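Local coordinates for HmuY protein (Prevotella intermedia, PDB 6R2H), which probably binds heme as a hemophore-like protein of the HmuY family, a homologue of Porphyromonas gingivalis HmuY, at residues F73-M87 / K129-K141. Numbering follows the deposited sequence.
Sequences FHITDARTNNGEVLM and KTMLNGEMGKWVK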
ATOM      1  N   PHE A  73      -0.891  -1.622   3.501  1.00 33.58           N
ATOM      2  CA  PHE A  73       0.157  -2.014   2.577  1.00 34.15           C
ATOM      3  C   PHE A  73       0.109  -3.517   2.323  1.00 33.61           C
ATOM      4  O   PHE A  73      -0.096  -4.312   3.239  1.00 30.80           O
ATOM      5  CB  PHE A  73       1.533  -1.540   3.054  1.00 33.52           C
ATOM      6  CG  PHE A  73       1.676  -0.039   3.106  1.00 35.15           C
ATOM      7  CD1 PHE A  73       2.067   0.671   1.978  1.00 35.02           C
ATOM      8  CD2 PHE A  73       1.390   0.667   4.269  1.00 31.80           C
ATOM      9  CE1 PHE A  73       2.199   2.055   2.016  1.00 35.34           C
ATOM     10  CE2 PHE A  73       1.525   2.049   4.306  1.00 34.06           C
ATOM     11  CZ  PHE A  73       1.914   2.741   3.178  1.00 33.46           C
ATOM     12  N   HIS A  74       0.267  -3.860   1.043  1.00 33.94           N
ATOM     13  CA  HIS A  74       0.464  -5.216   0.562  1.00 33.75           C
ATOM     14  C   HIS A  74       1.708  -5.223  -0.324  1.00 33.39           C
ATOM     15  O   HIS A  74       1.660  -4.752  -1.460  1.00 34.25           O
ATOM     16  CB  HIS A  74      -0.780  -5.697  -0.213  1.00 34.01           C
ATOM     17  CG  HIS A  74      -0.510  -6.888  -1.077  1.00 36.81           C
ATOM     18  ND1 HIS A  74      -0.210  -6.782  -2.425  1.00 36.78           N
ATOM     19  CD2 HIS A  74      -0.482  -8.209  -0.796  1.00 36.21           C
ATOM     20  CE1 HIS A  74      -0.025  -7.986  -2.934  1.00 36.15           C
ATOM     21  NE2 HIS A  74      -0.187  -8.877  -1.955  1.00 35.84           N
ATOM     22  N   ILE A  75       2.809  -5.768   0.201  1.00 31.37           N
ATOM     23  CA  ILE A  75       4.108  -5.651  -0.445  1.00 30.80           C
ATOM     24  C   ILE A  75       4.392  -4.156  -0.621  1.00 29.58           C
ATOM     25  O   ILE A  75       4.736  -3.497   0.363  1.00 32.62           O
ATOM     26  CB  ILE A  75       4.198  -6.496  -1.737  1.00 31.18           C
ATOM     27  CG1 ILE A  75       3.742  -7.943  -1.506  1.00 31.16           C
ATOM     28  CG2 ILE A  75       5.598  -6.436  -2.340  1.00 31.95           C
ATOM     29  CD1 ILE A  75       4.512  -8.678  -0.441  1.00 29.03           C
ATOM     30  N   THR A  76       4.182  -3.605  -1.822  1.00 28.63           N
ATOM     31  CA  THR A  76       4.404  -2.178  -2.039  1.00 29.43           C
ATOM     32  C   THR A  76       3.114  -1.486  -2.467  1.00 29.86           C
ATOM     33  O   THR A  76       3.092  -0.262  -2.587  1.00 35.20           O
ATOM     34  CB  THR A  76       5.588  -1.867  -2.972  1.00 29.80           C
ATOM     35  OG1 THR A  76       5.356  -2.433  -4.261  1.00 33.48           O
ATOM     36  CG2 THR A  76       6.913  -2.378  -2.455  1.00 28.93           C
ATOM     37  N   ASP A  77       2.047  -2.261  -2.677  1.00 28.90           N
ATOM     38  CA  ASP A  77       0.741  -1.693  -2.975  1.00 31.09           C
ATOM     39  C   ASP A  77       0.179  -0.983  -1.744  1.00 29.52           C
ATOM     40  O   ASP A  77       0.378  -1.433  -0.619  1.00 28.44           O
ATOM     41  CB  ASP A  77      -0.258  -2.767  -3.415  1.00 35.09           C
ATOM     42  CG  ASP A  77       0.296  -3.748  -4.428  1.00 37.27           C
ATOM     43  OD1 ASP A  77       0.666  -3.303  -5.520  1.00 42.08           O
ATOM     44  OD2 ASP A  77       0.364  -4.942  -4.104  1.00 37.18           O
ATOM     45  N   ALA A  78      -0.576   0.095  -1.987  1.00 28.61           N
ATOM     46  CA  ALA A  78      -1.121   0.946  -0.939  1.00 29.35           C
ATOM     47  C   ALA A  78      -2.623   1.152  -1.127  1.00 29.70           C
ATOM     48  O   ALA A  78      -3.113   1.337  -2.244  1.00 29.26           O
ATOM     49  CB  ALA A  78      -0.408   2.275  -0.936  1.00 26.69           C
ATOM     50  N   ARG A  79      -3.341   1.151  -0.001  1.00 29.81           N
ATOM     51  CA  ARG A  79      -4.772   1.398   0.037  1.00 28.59           C
ATOM     52  C   ARG A  79      -5.054   2.325   1.212  1.00 29.18           C
ATOM     53  O   ARG A  79      -4.332   2.299   2.207  1.00 28.53           O
ATOM     54  CB  ARG A  79      -5.502   0.073   0.255  1.00 29.91           C
ATOM     55  CG  ARG A  79      -7.015   0.148   0.143  1.00 32.82           C
ATOM     56  CD  ARG A  79      -7.565  -1.176   0.615  1.00 35.79           C
ATOM     57  NE  ARG A  79      -9.002  -1.348   0.452  1.00 39.78           N
ATOM     58  CZ  ARG A  79      -9.668  -2.399   0.929  1.00 41.92           C
ATOM     59  NH1 ARG A  79      -9.020  -3.352   1.585  1.00 42.28           N
ATOM     60  NH2 ARG A  79     -10.979  -2.492   0.760  1.00 43.12           N
ATOM     61  N   THR A  80      -6.103   3.142   1.088  1.00 30.72           N
ATOM     62  CA  THR A  80      -6.509   4.030   2.164  1.00 32.18           C
ATOM     63  C   THR A  80      -7.930   3.672   2.587  1.00 35.14           C
ATOM     64  O   THR A  80      -8.703   3.099   1.815  1.00 34.19           O
ATOM     65  CB  THR A  80      -6.395   5.513   1.772  1.00 32.60           C
ATOM     66  OG1 THR A  80      -7.466   5.790   0.865  1.00 33.72           O
ATOM     67  CG2 THR A  80      -5.076   5.877   1.118  1.00 28.02           C
ATOM     68  N   ASN A  81      -8.239   4.004   3.844  1.00 36.95           N
ATOM     69  CA  ASN A  81      -9.574   3.879   4.391  1.00 38.37           C
ATOM     70  C   ASN A  81     -10.328   5.177   4.111  1.00 40.78           C
ATOM     71  O   ASN A  81     -10.350   6.076   4.951  1.00 43.70           O
ATOM     72  CB  ASN A  81      -9.501   3.581   5.887  1.00 36.07           C
ATOM     73  CG  ASN A  81     -10.842   3.176   6.449  1.00 35.88           C
ATOM     74  OD1 ASN A  81     -11.842   3.210   5.742  1.00 38.43           O
ATOM     75  ND2 ASN A  81     -10.876   2.794   7.710  1.00 34.73           N
ATOM     76  N   ASN A  82     -10.902   5.271   2.904  1.00 40.72           N
ATOM     77  CA  ASN A  82     -11.698   6.408   2.479  1.00 43.14           C
ATOM     78  C   ASN A  82     -10.851   7.695   2.485  1.00 42.60           C
ATOM     79  O   ASN A  82     -11.248   8.723   3.047  1.00 43.59           O
ATOM     80  CB  ASN A  82     -13.011   6.421   3.266  1.00 51.78           C
ATOM     81  CG  ASN A  82     -14.216   6.904   2.482  1.00 66.64           C
ATOM     82  OD1 ASN A  82     -14.167   7.079   1.262  1.00 71.98           O
ATOM     83  ND2 ASN A  82     -15.316   7.120   3.184  1.00 74.26           N
ATOM     84  N   GLY A  83      -9.678   7.635   1.837  1.00 38.15           N
ATOM     85  CA  GLY A  83      -8.746   8.749   1.797  1.00 34.58           C
ATOM     86  C   GLY A  83      -8.419   9.196   0.369  1.00 35.01           C
ATOM     87  O   GLY A  83      -8.642   8.462  -0.600  1.00 32.46           O
ATOM     88  N   GLU A  84      -7.889  10.424   0.265  1.00 34.06           N
ATOM     89  CA  GLU A  84      -7.413  10.987  -0.982  1.00 34.38           C
ATOM     90  C   GLU A  84      -5.966  11.407  -0.781  1.00 33.90           C
ATOM     91  O   GLU A  84      -5.632  11.928   0.280  1.00 33.65           O
ATOM     92  CB  GLU A  84      -8.249  12.213  -1.339  1.00 39.45           C
ATOM     93  CG  GLU A  84      -9.682  11.893  -1.705  1.00 41.80           C
ATOM     94  CD  GLU A  84     -10.519  13.120  -2.010  1.00 44.16           C
ATOM     95  OE1 GLU A  84     -10.621  14.011  -1.126  1.00 45.17           O
ATOM     96  OE2 GLU A  84     -11.054  13.183  -3.139  1.00 50.08           O
ATOM     97  N   VAL A  85      -5.129  11.182  -1.803  1.00 34.57           N
ATOM     98  CA  VAL A  85      -3.684  11.314  -1.663  1.00 33.85           C
ATOM     99  C   VAL A  85      -3.158  12.288  -2.720  1.00 38.02           C
ATOM    100  O   VAL A  85      -3.633  12.297  -3.859  1.00 38.66           O
ATOM    101  CB  VAL A  85      -2.968   9.950  -1.764  1.00 31.09           C
ATOM    102  CG1 VAL A  85      -1.452  10.073  -1.682  1.00 26.68           C
ATOM    103  CG2 VAL A  85      -3.482   8.968  -0.726  1.00 31.35           C
ATOM    104  N   LEU A  86      -2.177  13.104  -2.311  1.00 36.55           N
ATOM    105  CA  LEU A  86      -1.425  13.949  -3.216  1.00 37.17           C
ATOM    106  C   LEU A  86       0.047  13.819  -2.856  1.00 37.05           C
ATOM    107  O   LEU A  86       0.422  14.097  -1.722  1.00 37.67           O
ATOM    108  CB  LEU A  86      -1.879  15.405  -3.054  1.00 37.50           C
ATOM    109  CG  LEU A  86      -0.971  16.420  -3.757  1.00 40.55           C
ATOM    110  CD1 LEU A  86      -1.186  16.404  -5.270  1.00 39.08           C
ATOM    111  CD2 LEU A  86      -1.179  17.820  -3.193  1.00 42.18           C
ATOM    112  N   MET A  87       0.863  13.404  -3.830  1.00 35.32           N
ATOM    113  CA  MET A  87       2.306  13.426  -3.683  1.00 35.81           C
ATOM    114  C   MET A  87       2.777  14.868  -3.880  1.00 37.36           C
ATOM    115  O   MET A  87       2.737  15.380  -4.991  1.00 38.81           O
ATOM    116  CB  MET A  87       2.957  12.506  -4.718  1.00 34.84           C
ATOM    117  CG  MET A  87       4.453  12.366  -4.540  1.00 38.30           C
ATOM    118  SD  MET A  87       5.264  11.284  -5.754  1.00 41.30           S
ATOM    119  CE  MET A  87       4.818  12.076  -7.300  1.00 45.67           C
ATOM    120  N   LYS A 129      -9.059  -8.976  -7.170  1.00 43.14           N
ATOM    121  CA  LYS A 129      -9.564  -7.649  -7.499  1.00 48.28           C
ATOM    122  C   LYS A 129      -9.912  -6.913  -6.205  1.00 46.62           C
ATOM    123  O   LYS A 129     -10.781  -7.351  -5.454  1.00 49.40           O
ATOM    124  CB  LYS A 129     -10.759  -7.693  -8.462  1.00 50.33           C
ATOM    125  CG  LYS A 129     -11.102  -6.341  -9.067  1.00 57.09           C
ATOM    126  CD  LYS A 129     -12.257  -6.354 -10.024  1.00 64.01           C
ATOM    127  CE  LYS A 129     -12.818  -4.963 -10.221  1.00 70.85           C
ATOM    128  NZ  LYS A 129     -14.256  -4.991 -10.587  1.00 69.85           N
ATOM    129  N   THR A 130      -9.208  -5.802  -5.956  1.00 41.17           N
ATOM    130  CA  THR A 130      -9.389  -5.018  -4.744  1.00 39.17           C
ATOM    131  C   THR A 130      -9.403  -3.523  -5.084  1.00 37.87           C
ATOM    132  O   THR A 130      -9.772  -3.150  -6.196  1.00 41.17           O
ATOM    133  CB  THR A 130      -8.335  -5.403  -3.702  1.00 35.83           C
ATOM    134  OG1 THR A 130      -8.694  -4.701  -2.505  1.00 33.49           O
ATOM    135  CG2 THR A 130      -6.925  -5.082  -4.160  1.00 32.17           C
ATOM    136  N   MET A 131      -9.022  -2.679  -4.113  1.00 34.74           N
ATOM    137  CA  MET A 131      -8.921  -1.238  -4.298  1.00 34.70           C
ATOM    138  C   MET A 131      -7.511  -0.804  -3.914  1.00 32.74           C
ATOM    139  O   MET A 131      -7.016  -1.203  -2.866  1.00 32.65           O
ATOM    140  CB  MET A 131      -9.910  -0.509  -3.384  1.00 35.87           C
ATOM    141  CG  MET A 131     -11.368  -0.720  -3.750  1.00 36.62           C
ATOM    142  SD  MET A 131     -11.835   0.168  -5.247  1.00 42.49           S
ATOM    143  CE  MET A 131     -12.252   1.787  -4.607  1.00 39.28           C
ATOM    144  N   LEU A 132      -6.860   0.000  -4.762  1.00 31.64           N
ATOM    145  CA  LEU A 132      -5.559   0.552  -4.406  1.00 30.29           C
ATOM    146  C   LEU A 132      -5.590   2.052  -4.641  1.00 30.37           C
ATOM    147  O   LEU A 132      -6.398   2.528  -5.432  1.00 30.23           O
ATOM    148  CB  LEU A 132      -4.462  -0.060  -5.282  1.00 28.12           C
ATOM    149  CG  LEU A 132      -4.087  -1.519  -5.044  1.00 26.54           C
ATOM    150  CD1 LEU A 132      -2.812  -1.845  -5.808  1.00 24.74           C
ATOM    151  CD2 LEU A 132      -3.903  -1.839  -3.566  1.00 25.50           C
ATOM    152  N   ASN A 133      -4.681   2.769  -3.971  1.00 32.25           N
ATOM    153  CA  ASN A 133      -4.494   4.189  -4.213  1.00 31.94           C
ATOM    154  C   ASN A 133      -3.249   4.384  -5.070  1.00 32.85           C
ATOM    155  O   ASN A 133      -2.133   4.118  -4.614  1.00 31.96           O
ATOM    156  CB  ASN A 133      -4.327   4.998  -2.927  1.00 33.08           C
ATOM    157  CG  ASN A 133      -4.340   6.485  -3.204  1.00 34.33           C
ATOM    158  OD1 ASN A 133      -3.348   7.053  -3.667  1.00 35.07           O
ATOM    159  ND2 ASN A 133      -5.469   7.117  -2.926  1.00 34.32           N
ATOM    160  N   GLY A 134      -3.466   4.876  -6.297  1.00 32.39           N
ATOM    161  CA  GLY A 134      -2.421   4.966  -7.301  1.00 31.22           C
ATOM    162  C   GLY A 134      -1.323   5.952  -6.910  1.00 33.19           C
ATOM    163  O   GLY A 134      -0.143   5.707  -7.168  1.00 34.40           O
ATOM    164  N   GLU A 135      -1.725   7.073  -6.290  1.00 34.35           N
ATOM    165  CA  GLU A 135      -0.804   8.130  -5.901  1.00 31.61           C
ATOM    166  C   GLU A 135       0.120   7.628  -4.796  1.00 32.18           C
ATOM    167  O   GLU A 135       1.337   7.722  -4.913  1.00 34.25           O
ATOM    168  CB  GLU A 135      -1.580   9.381  -5.475  1.00 32.34           C
ATOM    169  CG  GLU A 135      -0.747  10.645  -5.386  1.00 33.95           C
ATOM    170  CD  GLU A 135      -0.306  11.279  -6.693  1.00 34.90           C
ATOM    171  OE1 GLU A 135      -0.422  10.619  -7.743  1.00 36.50           O
ATOM    172  OE2 GLU A 135       0.191  12.419  -6.640  1.00 37.84           O
ATOM    173  N   MET A 136      -0.461   7.100  -3.715  1.00 32.32           N
ATOM    174  CA  MET A 136       0.373   6.653  -2.614  1.00 35.21           C
ATOM    175  C   MET A 136       1.321   5.558  -3.102  1.00 34.94           C
ATOM    176  O   MET A 136       2.441   5.440  -2.602  1.00 35.76           O
ATOM    177  CB  MET A 136      -0.442   6.143  -1.427  1.00 38.18           C
ATOM    178  CG  MET A 136       0.447   5.841  -0.229  1.00 44.01           C
ATOM    179  SD  MET A 136      -0.439   5.887   1.335  1.00 48.50           S
ATOM    180  CE  MET A 136      -0.426   7.658   1.623  1.00 48.09           C
ATOM    181  N   GLY A 137       0.854   4.786  -4.094  1.00 33.76           N
ATOM    182  CA  GLY A 137       1.619   3.718  -4.714  1.00 33.52           C
ATOM    183  C   GLY A 137       2.965   4.206  -5.244  1.00 33.62           C
ATOM    184  O   GLY A 137       3.875   3.406  -5.429  1.00 35.13           O
ATOM    185  N   LYS A 138       3.100   5.526  -5.433  1.00 33.82           N
ATOM    186  CA  LYS A 138       4.313   6.104  -5.985  1.00 32.08           C
ATOM    187  C   LYS A 138       5.425   6.207  -4.939  1.00 31.99           C
ATOM    188  O   LYS A 138       6.514   6.690  -5.247  1.00 32.91           O
ATOM    189  CB  LYS A 138       4.030   7.491  -6.571  1.00 33.02           C
ATOM    190  CG  LYS A 138       3.190   7.534  -7.840  1.00 31.94           C
ATOM    191  CD  LYS A 138       2.854   8.956  -8.203  1.00 34.73           C
ATOM    192  CE  LYS A 138       1.878   9.086  -9.349  1.00 38.24           C
ATOM    193  NZ  LYS A 138       1.904  10.466  -9.897  1.00 47.31           N
ATOM    194  N   TRP A 139       5.174   5.754  -3.709  1.00 32.25           N
ATOM    195  CA  TRP A 139       6.169   5.895  -2.651  1.00 35.36           C
ATOM    196  C   TRP A 139       7.476   5.166  -2.990  1.00 38.64           C
ATOM    197  O   TRP A 139       8.541   5.489  -2.454  1.00 42.14           O
ATOM    198  CB  TRP A 139       5.590   5.467  -1.297  1.00 35.17           C
ATOM    199  CG  TRP A 139       5.432   3.990  -1.099  1.00 33.03           C
ATOM    200  CD1 TRP A 139       4.427   3.200  -1.581  1.00 33.01           C
ATOM    201  CD2 TRP A 139       6.318   3.112  -0.380  1.00 31.66           C
ATOM    202  NE1 TRP A 139       4.625   1.891  -1.223  1.00 33.27           N
ATOM    203  CE2 TRP A 139       5.773   1.808  -0.477  1.00 32.36           C
ATOM    204  CE3 TRP A 139       7.509   3.293   0.330  1.00 30.95           C
ATOM    205  CZ2 TRP A 139       6.376   0.698   0.119  1.00 31.25           C
ATOM    206  CZ3 TRP A 139       8.101   2.196   0.920  1.00 32.80           C
ATOM    207  CH2 TRP A 139       7.540   0.917   0.817  1.00 30.56           C
ATOM    208  N   VAL A 140       7.369   4.163  -3.870  1.00 39.10           N
ATOM    209  CA  VAL A 140       8.519   3.513  -4.471  1.00 38.32           C
ATOM    210  C   VAL A 140       8.389   3.695  -5.975  1.00 39.45           C
ATOM    211  O   VAL A 140       7.286   3.612  -6.511  1.00 39.00           O
ATOM    212  CB  VAL A 140       8.596   2.018  -4.114  1.00 39.30           C
ATOM    213  CG1 VAL A 140       9.049   1.822  -2.682  1.00 41.95           C
ATOM    214  CG2 VAL A 140       7.280   1.292  -4.368  1.00 37.35           C
ATOM    215  N   LYS A 141       9.521   3.983  -6.622  1.00 41.50           N
ATOM    216  CA  LYS A 141       9.580   4.145  -8.063  1.00 40.82           C
ATOM    217  C   LYS A 141      10.383   2.980  -8.620  1.00 38.53           C
ATOM    218  O   LYS A 141      11.481   2.690  -8.130  1.00 35.45           O
ATOM    219  CB  LYS A 141      10.254   5.471  -8.426  1.00 43.95           C
ATOM    220  CG  LYS A 141      10.120   5.889  -9.885  1.00 45.96           C
ATOM    221  CD  LYS A 141       9.805   7.365 -10.066  1.00 48.13           C
ATOM    222  CE  LYS A 141       9.942   7.837 -11.496  1.00 48.70           C
ATOM    223  NZ  LYS A 141       9.438   6.817 -12.449  1.00 48.05           N
TER
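With chi1 at 75°, the Trp139 indole is set between its own backbone N and carbonyl carbon; Phe73, its CG anti to the carbonyl carbon, brings a ring edge onto one indole face. Trp139 NE1 donates to Thr76 O over 3.0 Å, nearly in the indole plane. The aromatic pair is T-shaped, ring planes at 74°, with Phe73 CE1 4.1 Å from Trp139 NE1, while Val140 CG1 lies over the opposite face, toward its rim.

Asn133 is held through its backbone and its amide. Its N donates a hydrogen bond to Ala78 O at 2.7 Å, and its OD1 accepts from Met136 N (2.9 Å, 173°). Val105 O and Asp107 OD1 take its ND2, fixing the amide's rotation, and Val85 CG2 lies 3.5 Å from Asn133 ND2. Glu135 OE2 receives Met87 N at 3.1 Å through its anti lone pair, and Glu135 OE1 forms a salt bridge with Lys138 NZ.

The Asn133-Met136 bond defines an Asx motif leading into the 3-10 segment 136-138, whose Met136 side chain packs between Ala78 (CG to CB 3.7 Å) and Val85, on strands from the two main antiparallel sheets of this HmuY-family fold.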